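Local coordinates for protein transcobalamin-1 (Homo sapiens, PDB 4KKI) that binds vitamin B12 (cobalamin) with femtomolar affinity and protects it from the acidic environment of the stomach, at residues I66-Q69 against T70-Q73. Numbering follows the deposited sequence.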
loop_
_atom_site.group_PDB
_atom_site.type_symbol
_atom_site.label_atom_id
_atom_site.label_comp_id
_atom_site.label_asym_id
_atom_site.label_seq_id
_atom_site.Cartn_x
_atom_site.Cartn_y
_atom_site.Cartn_z
ATOM N N ILE A 66 4.193 11.540 15.810
ATOM C CA ILE A 66 5.168 12.449 15.230
ATOM C C ILE A 66 4.484 13.475 14.335
ATOM O O ILE A 66 3.724 13.124 13.433
ATOM C CB ILE A 66 6.227 11.701 14.411
ATOM C CG1 ILE A 66 7.049 10.778 15.311
ATOM C CG2 ILE A 66 7.140 12.687 13.706
ATOM C CD1 ILE A 66 8.122 10.011 14.566
ATOM N N GLN A 67 4.749 14.749 14.597
ATOM C CA GLN A 67 4.214 15.815 13.766
ATOM C C GLN A 67 5.343 16.511 13.021
ATOM O O GLN A 67 6.333 16.912 13.623
ATOM C CB GLN A 67 3.429 16.813 14.614
ATOM C CG GLN A 67 2.296 16.176 15.402
ATOM C CD GLN A 67 1.502 17.186 16.203
ATOM O OE1 GLN A 67 1.747 17.382 17.394
ATOM N NE2 GLN A 67 0.543 17.836 15.552
ATOM N N ILE A 68 5.205 16.621 11.706
ATOM C CA ILE A 68 6.184 17.324 10.889
ATOM C C ILE A 68 5.479 18.434 10.128
ATOM O O ILE A 68 4.698 18.173 9.213
ATOM C CB ILE A 68 6.882 16.381 9.892
ATOM C CG1 ILE A 68 7.611 15.264 10.640
ATOM C CG2 ILE A 68 7.855 17.160 9.019
ATOM C CD1 ILE A 68 8.679 15.762 11.590
ATOM N N GLN A 69 5.764 19.671 10.519
ATOM C CA GLN A 69 5.056 20.837 10.001
ATOM C C GLN A 69 5.089 20.965 8.480
ATOM O O GLN A 69 4.048 21.154 7.851
ATOM C CB GLN A 69 5.596 22.116 10.641
ATOM C CG GLN A 69 4.836 23.365 10.236
ATOM C CD GLN A 69 3.381 23.317 10.665
ATOM O OE1 GLN A 69 3.033 22.665 11.651
ATOM N NE2 GLN A 69 2.521 24.002 9.920
ATOM N N THR A 70 6.283 20.872 7.899
ATOM C CA THR A 70 6.449 21.029 6.455
ATOM C C THR A 70 5.608 20.022 5.675
ATOM O O THR A 70 4.935 20.379 4.709
ATOM C CB THR A 70 7.921 20.884 6.032
ATOM O OG1 THR A 70 8.463 19.682 6.593
ATOM C CG2 THR A 70 8.734 22.073 6.514
ATOM N N LEU A 71 5.650 18.766 6.106
ATOM C CA LEU A 71 4.868 17.712 5.473
ATOM C C LEU A 71 3.378 17.917 5.722
ATOM O O LEU A 71 2.549 17.648 4.852
ATOM C CB LEU A 71 5.315 16.339 5.981
ATOM C CG LEU A 71 6.721 15.917 5.551
ATOM C CD1 LEU A 71 7.184 14.685 6.313
ATOM C CD2 LEU A 71 6.761 15.665 4.046
ATOM N N MET A 72 3.045 18.397 6.914
ATOM C CA MET A 72 1.662 18.696 7.260
ATOM C C MET A 72 1.092 19.774 6.336
ATOM O O MET A 72 -0.030 19.650 5.840
ATOM C CB MET A 72 1.565 19.141 8.719
ATOM C CG MET A 72 0.184 19.612 9.128
ATOM S SD MET A 72 -1.005 18.262 9.139
ATOM C CE MET A 72 -0.280 17.210 10.395
ATOM N N GLN A 73 1.875 20.823 6.105
ATOM C CA GLN A 73 1.479 21.907 5.210
ATOM C C GLN A 73 1.329 21.410 3.779
ATOM O O GLN A 73 0.412 21.814 3.063
ATOM C CB GLN A 73 2.501 23.045 5.255
ATOM C CG GLN A 73 2.548 23.775 6.583
ATOM C CD GLN A 73 3.755 24.684 6.713
ATOM O OE1 GLN A 73 3.947 25.330 7.743
ATOM N NE2 GLN A 73 4.579 24.738 5.671
#
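I68 packs against L71 at the N-terminal turn of helix 69-85, in the α6-α6 helical barrel of the N-terminal alpha domain, with I68 at the N-cap position. Lacking a polar side-chain group to cap the helix, I68 instead presents a methyl to L71. Its CG2 lies 3.7 Å from L71 CD1, the two side chains running alongside each other in the same direction. With CG1 beside the backbone N (chi1 -60°), CG2 falls anti to that nitrogen and faces the leucine. The same methyl passes 3.6 Å from T70 OG1, whose polar need is met by a hydrogen bond to N47 OD1. On the solvent side, Q69 and Q73, one helical turn apart, join through their amides: Q69 NE2 donates to Q73 OE1 over 2.9 Å. Q69 reaches its partner with CG anti to the backbone N and a bend at chi2. The acceptor lies in the Q69 amide plane, whereas the donor sits 22° off the carbonyl plane of Q73. The two amides are turned 72° apart. Further out, L61 of helix 55-63 and I44 of helix 37-45 touch both I68 and L71, so the apolar pair tucks the helix start against its two predecessors. Beneath the side chains, the helical i to i+4 pattern continues with Q73 N to Q69 O, having begun with the 2.8 Å bond from M72 N to I68 O.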